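Local coordinates for protein aminoglycoside N(3)-acetyltransferase, AAC(3)-IVa (Escherichia coli, PDB 6MN3) that probably acetylates the N3 amino group of 2-deoxystreptamine aminoglycosides with acetyl-CoA, giving antibiotic resistance, and binds a zinc ion, at residues 164-169 with 239-244; 187-192 with 249-254. All coordinates share one frame; numbering follows the deposited sequence.

Contact 1 (164-169 with 239-244); sequences VPYGVP and LIFLHP. With ZN (zinc ion), chain D.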
loop_
_atom_site.group_PDB
_atom_site.type_symbol
_atom_site.label_atom_id
_atom_site.label_comp_id
_atom_site.label_asym_id
_atom_site.label_seq_id
_atom_site.Cartn_x
_atom_site.Cartn_y
_atom_site.Cartn_z
ATOM N N VAL A 164 -9.102 16.372 4.383
ATOM C CA VAL A 164 -7.949 16.970 5.059
ATOM C C VAL A 164 -7.642 18.324 4.429
ATOM O O VAL A 164 -7.840 18.498 3.209
ATOM C CB VAL A 164 -6.739 16.018 4.986
ATOM C CG1 VAL A 164 -5.952 16.188 3.687
ATOM C CG2 VAL A 164 -5.854 16.165 6.217
ATOM N N PRO A 165 -7.214 19.329 5.201
ATOM C CA PRO A 165 -7.102 20.682 4.629
ATOM C C PRO A 165 -5.929 20.866 3.681
ATOM O O PRO A 165 -6.034 21.671 2.747
ATOM C CB PRO A 165 -6.964 21.582 5.867
ATOM C CG PRO A 165 -7.437 20.749 7.016
ATOM C CD PRO A 165 -7.066 19.344 6.666
ATOM N N TYR A 166 -4.817 20.167 3.886
ATOM C CA TYR A 166 -3.635 20.421 3.077
ATOM C C TYR A 166 -3.733 19.732 1.720
ATOM O O TYR A 166 -4.362 18.679 1.573
ATOM C CB TYR A 166 -2.366 19.968 3.802
ATOM C CG TYR A 166 -2.454 18.624 4.487
ATOM C CD1 TYR A 166 -2.340 17.444 3.765
ATOM C CD2 TYR A 166 -2.626 18.536 5.861
ATOM C CE1 TYR A 166 -2.410 16.214 4.391
ATOM C CE2 TYR A 166 -2.692 17.313 6.496
ATOM C CZ TYR A 166 -2.585 16.153 5.756
ATOM O OH TYR A 166 -2.657 14.930 6.384
ATOM N N GLY A 167 -3.102 20.347 0.723
ATOM C CA GLY A 167 -3.095 19.823 -0.627
ATOM C C GLY A 167 -2.093 20.530 -1.516
ATOM O O GLY A 167 -2.313 21.675 -1.923
ATOM N N VAL A 168 -0.985 19.862 -1.822
ATOM C CA VAL A 168 0.072 20.441 -2.648
ATOM C C VAL A 168 -0.153 20.032 -4.099
ATOM O O VAL A 168 -0.699 18.950 -4.362
ATOM C CB VAL A 168 1.464 20.014 -2.155
ATOM C CG1 VAL A 168 1.723 20.571 -0.763
ATOM C CG2 VAL A 168 1.592 18.499 -2.158
ATOM N N PRO A 169 0.237 20.860 -5.071
ATOM C CA PRO A 169 -0.018 20.530 -6.482
ATOM C C PRO A 169 1.013 19.547 -7.020
ATOM O O PRO A 169 2.218 19.802 -6.978
ATOM C CB PRO A 169 0.078 21.890 -7.185
ATOM C CG PRO A 169 1.000 22.686 -6.325
ATOM C CD PRO A 169 0.776 22.222 -4.908
ATOM N N LEU A 239 -4.371 18.088 11.139
ATOM C CA LEU A 239 -2.950 18.130 10.819
ATOM C C LEU A 239 -2.136 17.211 11.726
ATOM O O LEU A 239 -0.993 17.522 12.069
ATOM C CB LEU A 239 -2.428 19.564 10.904
ATOM C CG LEU A 239 -3.330 20.636 10.288
ATOM C CD1 LEU A 239 -2.729 22.021 10.473
ATOM C CD2 LEU A 239 -3.583 20.350 8.814
ATOM N N ILE A 240 -2.718 16.076 12.122
ATOM C CA ILE A 240 -2.023 15.151 13.015
ATOM C C ILE A 240 -0.825 14.515 12.318
ATOM O O ILE A 240 0.198 14.234 12.956
ATOM C CB ILE A 240 -3.008 14.088 13.544
ATOM C CG1 ILE A 240 -2.300 13.097 14.472
ATOM C CG2 ILE A 240 -3.682 13.350 12.395
ATOM C CD1 ILE A 240 -2.023 13.644 15.852
ATOM N N PHE A 241 -0.918 14.292 11.010
ATOM C CA PHE A 241 0.145 13.662 10.241
ATOM C C PHE A 241 1.206 14.646 9.766
ATOM O O PHE A 241 2.146 14.233 9.078
ATOM C CB PHE A 241 -0.448 12.931 9.031
ATOM C CG PHE A 241 -1.279 11.731 9.390
ATOM C CD1 PHE A 241 -0.907 10.899 10.433
ATOM C CD2 PHE A 241 -2.431 11.432 8.680
ATOM C CE1 PHE A 241 -1.669 9.792 10.761
ATOM C CE2 PHE A 241 -3.196 10.329 9.003
ATOM C CZ PHE A 241 -2.815 9.507 10.046
ATOM N N LEU A 242 1.084 15.925 10.107
ATOM C CA LEU A 242 2.017 16.950 9.656
ATOM C C LEU A 242 3.072 17.200 10.723
ATOM O O LEU A 242 2.742 17.411 11.896
ATOM C CB LEU A 242 1.287 18.254 9.334
ATOM C CG LEU A 242 0.382 18.281 8.102
ATOM C CD1 LEU A 242 0.094 19.720 7.704
ATOM C CD2 LEU A 242 1.007 17.509 6.947
ATOM N N HIS A 243 4.336 17.171 10.313
ATOM C CA HIS A 243 5.410 17.551 11.217
ATOM C C HIS A 243 5.208 18.994 11.669
ATOM O O HIS A 243 4.833 19.849 10.858
ATOM C CB HIS A 243 6.770 17.408 10.532
ATOM C CG HIS A 243 7.442 16.097 10.787
ATOM N ND1 HIS A 243 7.499 15.096 9.842
ATOM C CD2 HIS A 243 8.096 15.627 11.875
ATOM C CE1 HIS A 243 8.156 14.063 10.339
ATOM N NE2 HIS A 243 8.527 14.359 11.571
ATOM N N PRO A 244 5.436 19.303 12.943
ATOM C CA PRO A 244 5.350 20.690 13.375
ATOM C C PRO A 244 6.443 21.511 12.721
ATOM O O PRO A 244 7.488 20.971 12.309
ATOM C CB PRO A 244 5.536 20.605 14.895
ATOM C CG PRO A 244 6.251 19.323 15.120
ATOM C CD PRO A 244 5.756 18.392 14.055
HETATM ZN ZN ZN D . 7.334 15.875 7.814
HETATM O O HOH W 1 -3.109 15.234 9.331
#

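Contact 2 (187-192 with 249-254); sequences ENDHCC and CEECDA. With ZN (zinc ion), chain D.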
loop_
_atom_site.group_PDB
_atom_site.type_symbol
_atom_site.label_atom_id
_atom_site.label_comp_id
_atom_site.label_asym_id
_atom_site.label_seq_id
_atom_site.Cartn_x
_atom_site.Cartn_y
_atom_site.Cartn_z
ATOM N N GLU A 187 -2.822 17.054 -4.278
ATOM C CA GLU A 187 -2.635 15.819 -3.532
ATOM C C GLU A 187 -2.258 16.112 -2.087
ATOM O O GLU A 187 -1.683 17.159 -1.776
ATOM C CB GLU A 187 -1.551 14.950 -4.179
ATOM C CG GLU A 187 -1.522 13.510 -3.692
ATOM C CD GLU A 187 -0.258 12.782 -4.101
ATOM O OE1 GLU A 187 0.143 12.903 -5.277
ATOM O OE2 GLU A 187 0.336 12.095 -3.245
ATOM N N ASN A 188 -2.589 15.170 -1.208
ATOM C CA ASN A 188 -2.222 15.253 0.204
ATOM C C ASN A 188 -0.962 14.423 0.451
ATOM O O ASN A 188 -0.989 13.333 1.023
ATOM C CB ASN A 188 -3.384 14.786 1.075
ATOM C CG ASN A 188 -3.990 13.487 0.583
ATOM O OD1 ASN A 188 -4.500 13.412 -0.535
ATOM N ND2 ASN A 188 -3.933 12.453 1.415
ATOM N N ASP A 189 0.164 14.968 -0.001
ATOM C CA ASP A 189 1.453 14.304 0.108
ATOM C C ASP A 189 2.354 15.045 1.087
ATOM O O ASP A 189 2.306 16.273 1.196
ATOM C CB ASP A 189 2.142 14.205 -1.257
ATOM C CG ASP A 189 3.031 12.981 -1.376
ATOM O OD1 ASP A 189 3.099 12.396 -2.477
ATOM O OD2 ASP A 189 3.660 12.601 -0.366
ATOM N N HIS A 190 3.176 14.280 1.796
ATOM C CA HIS A 190 4.147 14.824 2.738
ATOM C C HIS A 190 5.234 13.775 2.945
ATOM O O HIS A 190 5.321 12.793 2.200
ATOM C CB HIS A 190 3.473 15.230 4.053
ATOM C CG HIS A 190 2.420 14.271 4.514
ATOM N ND1 HIS A 190 2.682 13.245 5.395
ATOM C CD2 HIS A 190 1.101 14.185 4.217
ATOM C CE1 HIS A 190 1.570 12.567 5.622
ATOM N NE2 HIS A 190 0.597 13.117 4.918
ATOM N N CYS A 191 6.070 13.983 3.966
ATOM C CA CYS A 191 7.143 13.037 4.249
ATOM C C CYS A 191 6.619 11.687 4.721
ATOM O O CYS A 191 7.378 10.711 4.718
ATOM C CB CYS A 191 8.093 13.618 5.296
ATOM S SG CYS A 191 7.393 13.696 6.958
ATOM N N CYS A 192 5.354 11.616 5.138
ATOM C CA CYS A 192 4.685 10.395 5.582
ATOM C C CYS A 192 5.335 9.766 6.808
ATOM O O CYS A 192 4.931 8.673 7.224
ATOM C CB CYS A 192 4.601 9.357 4.454
ATOM S SG CYS A 192 3.696 9.909 2.991
ATOM N N CYS A 249 10.451 20.133 8.773
ATOM C CA CYS A 249 10.332 19.211 7.652
ATOM C C CYS A 249 9.974 19.983 6.388
ATOM O O CYS A 249 8.971 20.705 6.355
ATOM C CB CYS A 249 9.284 18.142 7.942
ATOM S SG CYS A 249 9.037 16.992 6.576
ATOM N N GLU A 250 10.796 19.830 5.349
ATOM C CA GLU A 250 10.528 20.509 4.086
ATOM C C GLU A 250 9.305 19.931 3.386
ATOM O O GLU A 250 8.549 20.672 2.748
ATOM C CB GLU A 250 11.755 20.422 3.177
ATOM C CG GLU A 250 11.925 21.605 2.239
ATOM C CD GLU A 250 13.348 21.743 1.734
ATOM O OE1 GLU A 250 13.543 22.336 0.652
ATOM O OE2 GLU A 250 14.272 21.257 2.419
ATOM N N GLU A 251 9.091 18.619 3.497
ATOM C CA GLU A 251 7.956 17.993 2.830
ATOM C C GLU A 251 6.643 18.266 3.554
ATOM O O GLU A 251 5.581 18.270 2.919
ATOM C CB GLU A 251 8.189 16.486 2.708
ATOM C CG GLU A 251 7.729 15.889 1.389
ATOM C CD GLU A 251 8.468 14.611 1.038
ATOM O OE1 GLU A 251 7.833 13.685 0.492
ATOM O OE2 GLU A 251 9.687 14.535 1.307
ATOM N N CYS A 252 6.690 18.497 4.866
ATOM C CA CYS A 252 5.479 18.750 5.638
ATOM C C CYS A 252 5.098 20.224 5.656
ATOM O O CYS A 252 3.913 20.555 5.544
ATOM C CB CYS A 252 5.652 18.243 7.072
ATOM S SG CYS A 252 5.131 16.531 7.318
ATOM N N ASP A 253 6.078 21.119 5.797
ATOM C CA ASP A 253 5.780 22.545 5.781
ATOM C C ASP A 253 5.202 22.995 4.445
ATOM O O ASP A 253 4.497 24.009 4.397
ATOM C CB ASP A 253 7.039 23.350 6.110
ATOM C CG ASP A 253 7.438 23.234 7.568
ATOM O OD1 ASP A 253 6.656 22.656 8.354
ATOM O OD2 ASP A 253 8.532 23.719 7.928
ATOM N N ALA A 254 5.481 22.265 3.363
ATOM C CA ALA A 254 4.861 22.578 2.079
ATOM C C ALA A 254 3.362 22.308 2.115
ATOM O O ALA A 254 2.574 23.077 1.550
ATOM C CB ALA A 254 5.527 21.776 0.963
HETATM ZN ZN ZN D . 7.334 15.875 7.814
#

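Contact 1 (164-169 with 239-244)
The Tyr166 ring lies between Leu242 on one face and Val164 of its own segment on the opposite face. Leu242 CD2 makes a CH-pi contact, 4.0 Å from the centroid of the Tyr166 ring and 20° off its normal. Val164 CG1 sits over the other face, offset toward the rim. At the edge, near the ring plane, Leu239 CD2 comes to 3.6 Å from Tyr166 CD2. The same methyl also meets Pro165 CD. CG of Tyr166 stands between the backbone N and the carbonyl carbon (chi1 44°). The ring points to the 239-242 turn. Water 1 joins the hydroxyl to that turn. It donates to Tyr166 OH at 3.0 Å and accepts from Phe241 N at 2.9 Å. Tyr166 OH also hydrogen-bonds Glu159, which ties this buried polar group to a second partner. Leu239 to Leu242 form a type I beta turn, and the next residue, His243, binds zinc through ND1. The contact joins the loop leading into strand 168-174 to the loop between helices 223-236 and 250-257. Ala255 of helix 250-257 touches both Tyr166 and Leu242, and Glu159 of helix 154-161 touches Phe241.

Contact 2 (187-192 with 249-254)
His190 and Glu251 bring the two backbones closest, with His190 CA 5.0 Å from Glu251 CA. Segment 187-192 is irregular here, while 249-254 runs into helix 250-257, and Asp253 N hydrogen-bonds Cys249 O. Zinc links the segments. Cys191 SG binds it at 2.3 Å from one segment, and Cys249 SG and Cys252 SG bind it from the other. SG of Cys249, anti to its backbone N (chi1 178°), reaches the metal at 2.4 Å. Cys249 and Cys252 form a CxxC pair, and His243 ND1 completes the site of three cysteines and one histidine. The thiolates crowd round the ion: Cys191 SG is 3.6 Å from Cys252 SG and 3.7 Å from Cys249 SG. Beside the metal, the Glu251 side chain lies against the backbone of His190 and Cys191. Glu251 CB is 3.5 Å from Cys191 N, and its chain is extended beyond CG. Its carboxylate ends near other acceptors: Glu251 OE1 is 3.2 Å from His190 O and 4.4 Å from Asp189 OD2. The two carboxylates would be expected to repel each other if both are charged. His190 CB packs against Cys252 SG. The imidazole is held at both nitrogens. Cys192 N donates to His190 ND1 at 3.1 Å, tilted 34° out of the ring plane, and the NE2 side is held from outside the segments. Cys191 of the zinc site directly precedes Cys192. In the fold, the contact joins the loop between strand 181-187 and helix 197-204 to the last helix, 250-257. Helix 154-161 flanks the loop: its Glu159 hydrogen-bonds His190 NE2, and its His156 touches Cys192.

From the N terminus, the chain passes through most of the mixed sheet and helix 154-161 before it reaches 164-169. This segment runs into the hairpin of strands 168-174 and 181-187, which leads into 187-192. After 187-192 come helix 197-204, strands 208-213 and 216-222 and helix 223-236, then 239-244 and finally 249-254. Contact 1 closes the loop from 169 to 239, and contact 2 the loop from 192 to 249. The two loops cross, because their segments alternate. Both contacts share the zinc ion, with His243 from contact 1 and three cysteines from contact 2. Val168 N probably hydrogen-bonds Glu187 O at the hairpin base. The two contacts tie the C-terminal region to the hairpin and its flanking loops.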